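Local coordinates for protein phospholyase (Arthrobacter aurescens, PDB 5G4I) that acts as a pyridoxal-phosphate-dependent phospholyase, classed with the ethanolamine-phosphate phospho-lyases, and is a homologue of class III transaminases, at residues G366-I371 and V410-P415; D59-V64 and L400-G405; H210-F215 and R242-L247; R172-P177 and A196-A201; Y91-V96 and G314-S319. All coordinates share one frame; numbering follows the deposited sequence.

Overall arrangement
Interactions 1 and 2 lie side by side in one mixed sheet, through the neighbouring strands 399-404 and 410-413; their centres are 7 Å apart and both meet the same phosphate ion. Arg414 of interaction 1 donates to the backbone of Gly60 and Tyr61 in interaction 2, and its side chain is about 6 Å from bound pyridoxal phosphate. Interactions 3 and 4 belong to the other sheet, their centres 14 Å apart and 27 to 34 Å from those of the first pair, and they touch where Phe215 packs on Leu174. Interaction 5 is remote from these (centre 32 Å from that of interaction 2) but, like interaction 2, reaches the second subunit. Interactions 3, 4 and 5 are nested in the loop that interaction 2 closes.

Interaction 1: G366-I371 and V410-P415; sequences GLFFGI and VLKMRP. With PO4 (phosphate ion), chain D.
Met413 N donates to Phe369 O at 2.9 Å, and Phe369 N returns a nearly straight bond to Met413 O (3.0 Å, 172°), which defines a hydrogen-bonded antiparallel pair; Ile371 and Leu411 form the next. Between them Gly370 faces Lys412, and a CB on Gly370 would collide with Leu411 O. Two basic side chains touch the Phe368 ring. CG anti to the backbone N (chi1 177°) sets Arg414 CG over one face, 4.1 Å from the ring centroid and 19° off its normal, a CH-pi contact, while Arg414 CD comes within 3.6 Å of Phe368 CE2. Lys412 CG approaches Phe368 CE1 obliquely at 3.6 Å. Beyond a bend at chi3, the Arg414 guanidinium bonds a phosphate ion through NH1 to O1 (2.8 Å) and NH2 to O2 (3.0 Å). NH1 also bonds Gln254 OE1 and NH2 bonds Tyr61 O. An alanine in place of Arg414 would probably leave the phosphate, Gln254 OE1 and Tyr61 O without these donors and uncover one ring face of Phe368. The arrangement is that of the mixed small-domain sheet of a class III aminotransferase fold, to which both ends of the chain contribute, here bordering the cofactor site.

Interaction 2: D59-V64 and L400-G405; sequences DGYNNV and LISRVG. With PO4 (phosphate ion), chain D.
Tyr61 packs on Ser402 just beyond the place where Asp59 pairs in parallel with Leu400 in the mixed sheet of the small domain, and an Asx turn headed by Asp59 takes in Tyr61 N. The one bond across is weak: Gly60 N to Leu400 O, 2.9 Å but only 125° at the hydrogen. A CB on Gly60 would clash with that same oxygen. Asp59 OD1 takes two amides: Tyr61 N lies 2.9 Å from Asp59 OD1, nearly in line with its C-O bond. Asn62 N meets the same oxygen on the syn side, 24° out of the carboxylate plane. OD2 accepts from Asn62 ND2 at 3.1 Å and also bonds His69 NE2, which holds the carboxylate at both oxygens. Tyr61 CB points toward 400-405, and CG is anti to the backbone N (chi1 173°); the ring lies against Ser402, whose CB approaches obliquely, 3.6 Å from Tyr61 CD1. Arg414 meets this ring in a cation-pi contact, and Phe34 meets it edge-to-face. At the far end the hydroxyl is modelled 2.4 Å from phosphate O3, too short for the exact position to be trusted. Nearer the backbone, Ile401 CG2 stands 4.1 Å from Gly60 O.

Interaction 3: H210-F215 and R242-L247; sequences HGVSVF and RAAGGL
Val214 and Leu247 pair in parallel, CA atoms 4.8 Å apart, while the end-to-end directions of residues 212-215 and 244-247 still differ by 42°. Leu247 supplies both bonds of the pair: its N donates to Ser213 O (2.9 Å) and its O accepts from Phe215 N (3.0 Å). The second donor arrives almost in line with the carbonyl, whereas the first is tilted 33° from the carbonyl plane of Ser213. Val214 CA adds a CA-H...O contact to Leu247 O. A CB on Gly246 would run into Val212 O, so close passage of the chains here depends on glycine. The contact ties together the beta-alpha-beta unit of strand 214-217, helix 233-243 and strand 247-251 in the large cofactor-binding domain. The helix ends in a Schellman motif at Gly245, whose positive phi suits glycine and whose N bonds Arg242 O at 3.0 Å. Directly before it, Ala244 CB meets Val212 CG2 at 3.8 Å. With CG1 anti to the backbone N (chi1 180°), Val212 holds CG2 beside that N, where it touches the alanine. Ile202 of helix 187-207 packs on both residues. One water bridges the backbones, accepting from Val212 N at 3.0 Å and donating to Ala244 O at 2.7 Å. On the face shared by Val214 and Leu247, helix 120-135 covers them with Ala131 and Thr135, respectively.

Interaction 4: R172-P177 and A196-A201; sequences RALRIP and ADVDAA
Strand 172-174 and helix segment 196-201 run almost exactly antiparallel, 177° between their N-to-C directions, with axes 9.4 Å apart at closest approach. Side chains fill that separation. Ala201 CB meets two strand residues, lying 3.9 Å from Arg172 CB and 4.0 Å from Leu174 CD2, so it touches positions two apart on the strand. Leu174 uses both methyls, CD2 on Ala201 and CD1 on Val198, where CD1 reaches Val198 CG2 at 4.2 Å, about one helical turn before Ala201. Arg172 contributes only the root of its chain, CG lying 3.9 Å from Ala201 O; a bend at chi2 (-67°) then turns CD aside, and the guanidinium bonds Ser204 OG through NE and Ala169 O through NH1. At the other end of the contact a water links the segments, accepting from Arg175 N at 2.8 Å and donating to Asp197 OD2 at 2.8 Å. Tyr233 of helix 233-243 packs on both Leu174 and Val198, while Leu141 of strand 140-143 backs Arg172 and Ala201. This is a helix laid on the outermost strand of a mostly parallel sheet, as in the alpha/beta large domain of class III aminotransferases.

Interaction 5: Y91-V96 and G314-S319; sequences YLNSRV and GNPVSS
Ser319 and Val96 make the closest approach, Ser319 OG lying 3.3 Å from Val96 CA and 3.5 Å from Val96 CB. Ser319 CB meanwhile meets Arg95 CB at 4.0 Å. Val96 CB also rests 3.4 Å from Gly314 O, and the Asn93 side chain crosses Pro316 at about a right angle, CG to CG 4.1 Å. Behind this shell, Ser319 is fixed by its own helix: with OG anti to the carbonyl carbon (chi1 -59°), it donates to Asn315 O at 2.9 Å from 46° above the carbonyl plane, and that oxygen also receives Ser319 N. An alanine at Ser319 would probably leave Asn315 O with one donor fewer and open a gap beside Val96. Asn315 is the N-cap, taking Ser318 N on OD1 at 2.8 Å (173°), and Gly314 before it has the positive phi that glycine favours. Further out, Arg95 NE forms a salt bridge with Glu98 and NH1 bonds Gln81, while Tyr91 meets Phe34 of the second subunit edge-to-face. Segment 314-319 follows shortly after Thr311, a binding residue for a pyridoxal phosphate not bound to this chain in the model, and two helix N-termini thus pack together at the dimer interface of a class III aminotransferase fold.

Interaction 1: G366-I371 and V410-P415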
# COMPACT_ATOMS: atom_id res chain seq x y z
N GLY A 366 25.36 13.69 -6.39
CA GLY A 366 24.22 14.12 -7.13
C GLY A 366 23.45 15.09 -6.27
O GLY A 366 24.04 16.05 -5.73
N LEU A 367 22.16 14.88 -6.10
CA LEU A 367 21.33 15.79 -5.25
C LEU A 367 20.93 15.10 -3.91
O LEU A 367 19.88 15.42 -3.32
CB LEU A 367 20.14 16.41 -6.00
CG LEU A 367 20.50 17.41 -7.07
CD1 LEU A 367 19.31 17.93 -7.79
CD2 LEU A 367 21.24 18.60 -6.40
N PHE A 368 21.78 14.20 -3.39
CA PHE A 368 21.64 13.66 -2.01
C PHE A 368 22.98 13.87 -1.34
O PHE A 368 23.94 13.12 -1.53
CB PHE A 368 21.16 12.19 -1.99
CG PHE A 368 20.48 11.77 -0.74
CD1 PHE A 368 20.86 12.25 0.54
CD2 PHE A 368 19.38 10.90 -0.78
CE1 PHE A 368 20.22 11.80 1.72
CE2 PHE A 368 18.79 10.50 0.39
CZ PHE A 368 19.16 10.98 1.64
N PHE A 369 23.06 14.94 -0.53
CA PHE A 369 24.37 15.32 0.12
C PHE A 369 24.18 15.48 1.59
O PHE A 369 23.10 15.76 2.14
CB PHE A 369 25.03 16.62 -0.47
CG PHE A 369 26.01 16.39 -1.61
CD1 PHE A 369 27.35 16.10 -1.38
CD2 PHE A 369 25.57 16.50 -2.94
CE1 PHE A 369 28.19 15.85 -2.36
CE2 PHE A 369 26.48 16.26 -4.00
CZ PHE A 369 27.73 16.01 -3.72
N GLY A 370 25.29 15.34 2.31
CA GLY A 370 25.32 15.59 3.74
C GLY A 370 26.72 15.92 4.26
O GLY A 370 27.71 15.75 3.60
N ILE A 371 26.72 16.41 5.50
CA ILE A 371 27.99 16.63 6.27
C ILE A 371 27.75 16.20 7.74
O ILE A 371 26.71 16.49 8.32
CB ILE A 371 28.42 18.14 6.21
CG1 ILE A 371 27.28 19.12 6.50
CG2 ILE A 371 29.11 18.40 4.87
CD1 ILE A 371 27.73 20.59 6.73
N VAL A 410 24.17 13.92 11.06
CA VAL A 410 24.50 14.13 9.63
C VAL A 410 23.41 15.00 9.02
O VAL A 410 22.26 14.62 8.93
CB VAL A 410 24.66 12.81 8.89
CG1 VAL A 410 24.98 13.08 7.41
CG2 VAL A 410 25.69 11.91 9.53
N LEU A 411 23.81 16.23 8.68
CA LEU A 411 22.88 17.21 8.10
C LEU A 411 22.60 16.78 6.67
O LEU A 411 23.56 16.43 5.98
CB LEU A 411 23.59 18.62 8.28
CG LEU A 411 22.80 19.83 8.34
CD1 LEU A 411 21.95 19.89 9.61
CD2 LEU A 411 23.70 21.01 8.27
N LYS A 412 21.31 16.65 6.34
CA LYS A 412 20.86 16.03 5.10
C LYS A 412 20.14 17.00 4.20
O LYS A 412 19.17 17.66 4.64
CB LYS A 412 19.89 14.99 5.41
CG LYS A 412 19.34 14.23 4.23
CD LYS A 412 17.89 13.90 4.46
CE LYS A 412 17.60 12.49 4.86
NZ LYS A 412 16.18 12.15 4.63
N MET A 413 20.52 16.93 2.91
CA MET A 413 19.91 17.85 1.91
C MET A 413 19.62 17.10 0.65
O MET A 413 20.53 16.37 0.15
CB MET A 413 20.90 18.86 1.65
CG MET A 413 20.99 19.76 2.88
SD MET A 413 22.42 20.70 3.26
CE MET A 413 23.96 20.57 2.40
N ARG A 414 18.37 17.18 0.25
CA ARG A 414 17.78 16.23 -0.72
C ARG A 414 16.58 16.94 -1.28
O ARG A 414 15.46 16.54 -1.05
CB ARG A 414 17.44 14.86 -0.01
CG ARG A 414 16.74 13.77 -0.90
CD ARG A 414 15.99 12.66 -0.10
NE ARG A 414 14.88 13.34 0.58
CZ ARG A 414 14.13 12.76 1.55
NH1 ARG A 414 14.16 11.40 1.72
NH2 ARG A 414 13.15 13.37 2.18
N PRO A 415 16.82 17.93 -2.17
CA PRO A 415 15.68 18.75 -2.70
C PRO A 415 14.89 18.11 -3.83
O PRO A 415 15.44 17.11 -4.42
CB PRO A 415 16.41 20.01 -3.21
CG PRO A 415 17.77 19.51 -3.62
CD PRO A 415 18.14 18.48 -2.59
P PO4 D . 12.15 10.63 4.62
O1 PO4 D . 13.18 10.00 3.88
O2 PO4 D . 11.32 11.67 3.88
O3 PO4 D . 13.07 11.60 5.35
O4 PO4 D . 11.31 9.81 5.56

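Interaction 2: D59-V64 and L400-G405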
# COMPACT_ATOMS: atom_id res chain seq x y z
N ASP A 59 12.80 24.53 -0.47
CA ASP A 59 12.77 23.11 -0.12
C ASP A 59 14.10 22.42 -0.37
O ASP A 59 14.41 22.14 -1.54
CB ASP A 59 11.62 22.42 -0.89
CG ASP A 59 11.31 21.00 -0.39
OD1 ASP A 59 12.15 20.42 0.34
OD2 ASP A 59 10.20 20.53 -0.77
N GLY A 60 14.91 22.19 0.68
CA GLY A 60 16.11 21.35 0.60
C GLY A 60 16.02 19.92 1.11
O GLY A 60 17.05 19.30 1.46
N TYR A 61 14.76 19.43 1.16
CA TYR A 61 14.47 18.16 1.84
C TYR A 61 13.61 17.14 1.12
O TYR A 61 13.84 15.93 1.26
CB TYR A 61 13.84 18.46 3.29
CG TYR A 61 13.35 17.22 4.03
CD1 TYR A 61 14.23 16.33 4.50
CD2 TYR A 61 12.02 16.88 3.95
CE1 TYR A 61 13.77 15.11 5.04
CE2 TYR A 61 11.56 15.68 4.46
CZ TYR A 61 12.48 14.89 5.01
OH TYR A 61 11.95 13.67 5.49
N ASN A 62 12.53 17.57 0.46
CA ASN A 62 11.49 16.62 0.01
C ASN A 62 11.81 15.95 -1.32
O ASN A 62 11.94 16.62 -2.34
CB ASN A 62 10.11 17.29 -0.05
CG ASN A 62 9.59 17.57 1.37
OD1 ASN A 62 9.25 16.65 2.13
ND2 ASN A 62 9.73 18.85 1.79
N ASN A 63 11.88 14.60 -1.31
CA ASN A 63 12.06 13.82 -2.51
C ASN A 63 10.78 13.25 -3.16
O ASN A 63 10.80 12.89 -4.36
CB ASN A 63 13.01 12.66 -2.30
CG ASN A 63 12.53 11.64 -1.30
OD1 ASN A 63 11.62 11.87 -0.51
ND2 ASN A 63 13.17 10.44 -1.35
N VAL A 64 9.64 13.26 -2.47
CA VAL A 64 8.41 12.82 -3.05
C VAL A 64 7.98 13.71 -4.26
O VAL A 64 7.60 13.18 -5.33
CB VAL A 64 7.29 12.63 -1.96
CG1 VAL A 64 5.93 12.47 -2.60
CG2 VAL A 64 7.64 11.45 -1.06
N LEU A 400 14.43 24.60 4.27
CA LEU A 400 14.03 23.34 4.92
C LEU A 400 15.08 22.24 4.69
O LEU A 400 15.31 21.86 3.54
CB LEU A 400 12.63 22.85 4.39
CG LEU A 400 11.51 23.87 4.47
CD1 LEU A 400 10.24 23.27 3.83
CD2 LEU A 400 11.30 24.33 5.90
N ILE A 401 15.72 21.75 5.73
CA ILE A 401 16.64 20.64 5.76
C ILE A 401 16.34 19.70 6.97
O ILE A 401 15.48 20.03 7.80
CB ILE A 401 18.11 21.11 5.73
CG1 ILE A 401 18.47 21.92 6.99
CG2 ILE A 401 18.48 21.82 4.43
CD1 ILE A 401 19.95 22.07 7.20
N SER A 402 16.98 18.60 7.03
CA SER A 402 16.81 17.64 8.12
C SER A 402 18.15 16.97 8.51
O SER A 402 19.26 17.43 8.20
CB SER A 402 15.74 16.59 7.79
OG SER A 402 15.25 16.00 9.02
N ARG A 403 18.08 15.83 9.22
CA ARG A 403 19.27 15.04 9.60
C ARG A 403 19.03 13.54 9.59
O ARG A 403 17.84 13.10 9.61
CB ARG A 403 19.79 15.44 10.98
CG ARG A 403 18.74 15.32 12.06
CD ARG A 403 19.32 15.54 13.48
NE ARG A 403 18.27 15.73 14.50
CZ ARG A 403 18.54 16.06 15.79
NH1 ARG A 403 19.82 16.16 16.25
NH2 ARG A 403 17.53 16.30 16.62
N VAL A 404 20.11 12.79 9.57
CA VAL A 404 20.10 11.33 9.58
C VAL A 404 21.24 10.81 10.44
O VAL A 404 22.16 11.55 10.80
CB VAL A 404 20.25 10.69 8.14
CG1 VAL A 404 18.98 10.76 7.39
CG2 VAL A 404 21.38 11.20 7.33
N GLY A 405 21.29 9.48 10.61
CA GLY A 405 22.40 8.76 11.18
C GLY A 405 22.17 8.27 12.63
O GLY A 405 21.39 8.92 13.36
P PO4 D . 12.15 10.63 4.62
O1 PO4 D . 13.18 10.00 3.88
O2 PO4 D . 11.32 11.67 3.88
O3 PO4 D . 13.07 11.60 5.35
O4 PO4 D . 11.31 9.81 5.56

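Interaction 3: H210-F215 and R242-L247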
# COMPACT_ATOMS: atom_id res chain seq x y z
N HIS A 210 17.81 -21.19 9.18
CA HIS A 210 17.13 -20.22 8.31
C HIS A 210 17.66 -20.17 6.90
O HIS A 210 16.94 -19.81 5.94
CB HIS A 210 17.25 -18.81 8.91
CG HIS A 210 16.95 -18.72 10.37
ND1 HIS A 210 15.71 -18.90 10.93
CD2 HIS A 210 17.79 -18.49 11.39
CE1 HIS A 210 15.80 -18.78 12.24
NE2 HIS A 210 17.04 -18.50 12.54
N GLY A 211 18.95 -20.50 6.68
CA GLY A 211 19.57 -20.30 5.42
C GLY A 211 19.59 -18.81 5.03
O GLY A 211 19.29 -17.96 5.88
N VAL A 212 19.98 -18.50 3.80
CA VAL A 212 20.01 -17.08 3.35
C VAL A 212 18.98 -16.93 2.22
O VAL A 212 19.10 -17.51 1.11
CB VAL A 212 21.42 -16.69 2.85
CG1 VAL A 212 21.40 -15.20 2.39
CG2 VAL A 212 22.46 -16.91 3.92
N SER A 213 17.96 -16.05 2.45
CA SER A 213 17.00 -15.67 1.42
C SER A 213 17.49 -14.39 0.63
O SER A 213 17.50 -14.41 -0.60
CB SER A 213 15.59 -15.42 2.03
OG SER A 213 14.66 -15.09 0.99
N VAL A 214 17.87 -13.37 1.37
CA VAL A 214 18.20 -12.07 0.72
C VAL A 214 19.29 -11.30 1.47
O VAL A 214 19.42 -11.40 2.72
CB VAL A 214 16.99 -11.12 0.63
CG1 VAL A 214 15.84 -11.70 -0.15
CG2 VAL A 214 16.51 -10.64 1.89
N PHE A 215 19.96 -10.41 0.72
CA PHE A 215 20.60 -9.17 1.23
C PHE A 215 19.78 -8.00 0.66
O PHE A 215 19.59 -7.94 -0.57
CB PHE A 215 22.09 -9.09 0.74
CG PHE A 215 22.78 -7.78 0.95
CD1 PHE A 215 22.93 -7.27 2.20
CD2 PHE A 215 23.37 -7.08 -0.14
CE1 PHE A 215 23.66 -6.07 2.44
CE2 PHE A 215 24.02 -5.90 0.09
CZ PHE A 215 24.20 -5.38 1.36
N ARG A 242 24.86 -15.36 -3.12
CA ARG A 242 24.46 -16.28 -4.22
C ARG A 242 25.03 -17.68 -3.96
O ARG A 242 24.31 -18.66 -4.25
CB ARG A 242 24.81 -15.67 -5.55
CG ARG A 242 23.83 -14.45 -5.82
CD ARG A 242 24.33 -13.61 -6.91
NE ARG A 242 23.33 -12.49 -7.11
CZ ARG A 242 23.64 -11.37 -7.75
NH1 ARG A 242 24.89 -11.11 -8.17
NH2 ARG A 242 22.69 -10.44 -7.92
N ALA A 243 26.21 -17.74 -3.37
CA ALA A 243 26.80 -19.12 -3.12
C ALA A 243 25.93 -19.79 -2.01
O ALA A 243 25.95 -21.05 -1.89
CB ALA A 243 28.21 -19.00 -2.70
N ALA A 244 25.27 -19.02 -1.14
CA ALA A 244 24.36 -19.51 -0.10
C ALA A 244 22.93 -19.74 -0.62
O ALA A 244 22.07 -20.06 0.19
CB ALA A 244 24.34 -18.60 1.10
N GLY A 245 22.68 -19.55 -1.93
CA GLY A 245 21.35 -19.77 -2.47
C GLY A 245 20.36 -18.62 -2.31
O GLY A 245 19.17 -18.83 -2.47
N GLY A 246 20.87 -17.46 -2.06
CA GLY A 246 20.04 -16.24 -1.84
C GLY A 246 20.07 -15.27 -3.01
O GLY A 246 20.79 -15.45 -4.03
N LEU A 247 19.30 -14.17 -2.87
CA LEU A 247 19.12 -13.10 -3.88
C LEU A 247 19.52 -11.76 -3.29
O LEU A 247 19.54 -11.55 -2.07
CB LEU A 247 17.64 -13.01 -4.35
CG LEU A 247 17.01 -14.32 -4.86
CD1 LEU A 247 15.54 -14.16 -5.21
CD2 LEU A 247 17.76 -14.84 -6.08
O HOH W 1 21.84 -20.67 2.86

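Interaction 4: R172-P177 and A196-A201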
# COMPACT_ATOMS: atom_id res chain seq x y z
N ARG A 172 20.26 -11.13 10.47
CA ARG A 172 21.56 -10.68 10.94
C ARG A 172 21.82 -9.27 10.46
O ARG A 172 21.70 -9.03 9.22
CB ARG A 172 22.72 -11.64 10.55
CG ARG A 172 22.59 -13.07 11.12
CD ARG A 172 22.74 -13.13 12.66
NE ARG A 172 22.64 -14.54 13.11
CZ ARG A 172 21.49 -15.15 13.32
NH1 ARG A 172 20.31 -14.59 13.12
NH2 ARG A 172 21.44 -16.50 13.54
N ALA A 173 22.16 -8.36 11.40
CA ALA A 173 22.50 -6.97 11.09
C ALA A 173 23.99 -6.77 10.88
O ALA A 173 24.84 -7.28 11.69
CB ALA A 173 22.00 -6.12 12.20
N LEU A 174 24.40 -6.11 9.79
CA LEU A 174 25.81 -5.89 9.39
C LEU A 174 26.24 -4.46 9.68
O LEU A 174 25.52 -3.50 9.41
CB LEU A 174 26.00 -6.18 7.87
CG LEU A 174 25.68 -7.62 7.38
CD1 LEU A 174 25.60 -7.71 5.91
CD2 LEU A 174 26.64 -8.62 7.98
N ARG A 175 27.48 -4.30 10.15
CA ARG A 175 28.08 -2.95 10.22
C ARG A 175 28.69 -2.66 8.86
O ARG A 175 29.69 -3.28 8.45
CB ARG A 175 29.18 -2.89 11.33
CG ARG A 175 29.81 -1.48 11.46
CD ARG A 175 28.89 -0.33 11.94
NE ARG A 175 28.27 -0.62 13.23
CZ ARG A 175 28.43 0.03 14.37
NH1 ARG A 175 29.21 1.12 14.45
NH2 ARG A 175 27.81 -0.42 15.45
N ILE A 176 28.02 -1.79 8.07
CA ILE A 176 28.47 -1.54 6.68
C ILE A 176 29.72 -0.62 6.74
O ILE A 176 29.68 0.38 7.47
CB ILE A 176 27.32 -0.87 5.89
CG1 ILE A 176 26.00 -1.67 5.88
CG2 ILE A 176 27.73 -0.47 4.46
CD1 ILE A 176 26.04 -2.97 5.07
N PRO A 177 30.81 -0.97 6.05
CA PRO A 177 32.08 -0.21 6.17
C PRO A 177 31.98 1.21 5.52
O PRO A 177 31.38 1.35 4.43
CB PRO A 177 33.09 -1.07 5.46
CG PRO A 177 32.31 -1.90 4.52
CD PRO A 177 31.02 -2.18 5.24
N ALA A 196 34.69 -10.61 6.35
CA ALA A 196 34.67 -11.73 7.34
C ALA A 196 33.46 -11.70 8.23
O ALA A 196 32.91 -12.78 8.60
CB ALA A 196 35.95 -11.67 8.21
N ASP A 197 32.98 -10.50 8.57
CA ASP A 197 31.74 -10.38 9.31
C ASP A 197 30.52 -10.94 8.49
O ASP A 197 29.59 -11.58 9.06
CB ASP A 197 31.40 -8.91 9.65
CG ASP A 197 32.27 -8.26 10.70
OD1 ASP A 197 33.12 -8.90 11.28
OD2 ASP A 197 32.02 -6.99 10.88
N VAL A 198 30.52 -10.73 7.15
CA VAL A 198 29.49 -11.28 6.30
C VAL A 198 29.58 -12.85 6.30
O VAL A 198 28.50 -13.53 6.43
CB VAL A 198 29.56 -10.75 4.85
CG1 VAL A 198 28.61 -11.41 3.92
CG2 VAL A 198 29.37 -9.25 4.82
N ASP A 199 30.80 -13.42 6.14
CA ASP A 199 31.00 -14.86 6.23
C ASP A 199 30.38 -15.44 7.54
O ASP A 199 29.60 -16.43 7.49
CB ASP A 199 32.46 -15.22 6.26
CG ASP A 199 33.25 -14.86 4.96
OD1 ASP A 199 32.61 -14.84 3.87
OD2 ASP A 199 34.52 -14.78 5.14
N ALA A 200 30.62 -14.71 8.66
CA ALA A 200 30.12 -15.18 9.96
C ALA A 200 28.60 -15.15 10.06
O ALA A 200 27.91 -16.01 10.63
CB ALA A 200 30.79 -14.42 11.13
N ALA A 201 28.01 -14.03 9.57
CA ALA A 201 26.55 -13.86 9.60
C ALA A 201 25.86 -14.98 8.80
O ALA A 201 24.82 -15.57 9.22
CB ALA A 201 26.17 -12.50 8.98
O HOH W 2 29.40 -6.39 10.12

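Interaction 5: Y91-V96 and G314-S319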
# COMPACT_ATOMS: atom_id res chain seq x y z
N TYR A 91 -9.43 -5.82 -16.54
CA TYR A 91 -9.76 -5.44 -17.91
C TYR A 91 -8.52 -4.86 -18.63
O TYR A 91 -7.71 -4.13 -17.97
CB TYR A 91 -10.87 -4.36 -17.87
CG TYR A 91 -12.14 -4.71 -17.16
CD1 TYR A 91 -13.07 -5.59 -17.70
CD2 TYR A 91 -12.40 -4.18 -15.92
CE1 TYR A 91 -14.25 -5.88 -17.02
CE2 TYR A 91 -13.55 -4.43 -15.21
CZ TYR A 91 -14.49 -5.32 -15.76
OH TYR A 91 -15.67 -5.61 -15.06
N LEU A 92 -8.32 -5.13 -19.92
CA LEU A 92 -7.20 -4.55 -20.64
C LEU A 92 -7.34 -3.04 -20.75
O LEU A 92 -8.49 -2.52 -20.88
CB LEU A 92 -7.05 -5.13 -22.07
CG LEU A 92 -6.61 -6.56 -22.21
CD1 LEU A 92 -6.69 -6.94 -23.69
CD2 LEU A 92 -5.14 -6.70 -21.78
N ASN A 93 -6.24 -2.32 -20.70
CA ASN A 93 -6.22 -0.84 -20.85
C ASN A 93 -4.75 -0.49 -21.23
O ASN A 93 -3.79 -1.04 -20.66
CB ASN A 93 -6.71 -0.08 -19.64
CG ASN A 93 -6.83 1.44 -19.87
OD1 ASN A 93 -7.95 1.99 -20.33
ND2 ASN A 93 -5.77 2.14 -19.66
N SER A 94 -4.58 0.47 -22.15
CA SER A 94 -3.26 0.75 -22.68
C SER A 94 -2.32 1.50 -21.69
O SER A 94 -1.08 1.40 -21.83
CB SER A 94 -3.27 1.52 -24.01
OG SER A 94 -3.75 2.79 -23.83
N ARG A 95 -2.85 2.31 -20.78
CA ARG A 95 -1.97 3.19 -19.98
C ARG A 95 -0.97 2.42 -19.11
O ARG A 95 0.23 2.84 -19.05
CB ARG A 95 -2.75 4.20 -19.06
CG ARG A 95 -3.83 5.05 -19.74
CD ARG A 95 -3.42 5.85 -20.97
NE ARG A 95 -2.24 6.67 -20.81
CZ ARG A 95 -2.19 7.90 -20.29
NH1 ARG A 95 -3.26 8.43 -19.70
NH2 ARG A 95 -1.05 8.61 -20.25
N VAL A 96 -1.41 1.34 -18.45
CA VAL A 96 -0.47 0.55 -17.64
C VAL A 96 0.66 -0.08 -18.48
O VAL A 96 1.80 -0.19 -18.02
CB VAL A 96 -1.17 -0.51 -16.74
CG1 VAL A 96 -1.90 -1.56 -17.56
CG2 VAL A 96 -0.18 -1.11 -15.72
N GLY A 314 -1.37 -0.31 -10.79
CA GLY A 314 -1.53 -0.31 -12.26
C GLY A 314 -2.81 0.20 -12.81
O GLY A 314 -3.15 -0.06 -13.98
N ASN A 315 -3.62 0.83 -11.97
CA ASN A 315 -4.79 1.50 -12.52
C ASN A 315 -4.34 2.60 -13.51
O ASN A 315 -3.20 3.07 -13.48
CB ASN A 315 -5.68 2.05 -11.36
CG ASN A 315 -5.11 3.31 -10.67
OD1 ASN A 315 -5.06 4.40 -11.24
ND2 ASN A 315 -4.66 3.16 -9.43
N PRO A 316 -5.24 3.06 -14.46
CA PRO A 316 -4.83 3.97 -15.46
C PRO A 316 -4.35 5.37 -14.96
O PRO A 316 -3.53 6.01 -15.61
CB PRO A 316 -6.12 4.15 -16.33
CG PRO A 316 -6.93 2.93 -16.06
CD PRO A 316 -6.62 2.56 -14.65
N VAL A 317 -4.95 5.84 -13.83
CA VAL A 317 -4.61 7.15 -13.28
C VAL A 317 -3.19 7.18 -12.61
O VAL A 317 -2.34 8.04 -12.89
CB VAL A 317 -5.71 7.66 -12.34
CG1 VAL A 317 -5.26 8.92 -11.63
CG2 VAL A 317 -6.97 7.91 -13.14
N SER A 318 -2.89 6.14 -11.80
CA SER A 318 -1.53 5.91 -11.32
C SER A 318 -0.52 5.78 -12.48
O SER A 318 0.57 6.38 -12.40
CB SER A 318 -1.48 4.63 -10.45
OG SER A 318 -2.19 4.82 -9.22
N SER A 319 -0.90 5.04 -13.52
CA SER A 319 -0.02 4.89 -14.70
C SER A 319 0.22 6.23 -15.37
O SER A 319 1.36 6.53 -15.79
CB SER A 319 -0.62 3.87 -15.64
OG SER A 319 -0.80 2.57 -15.02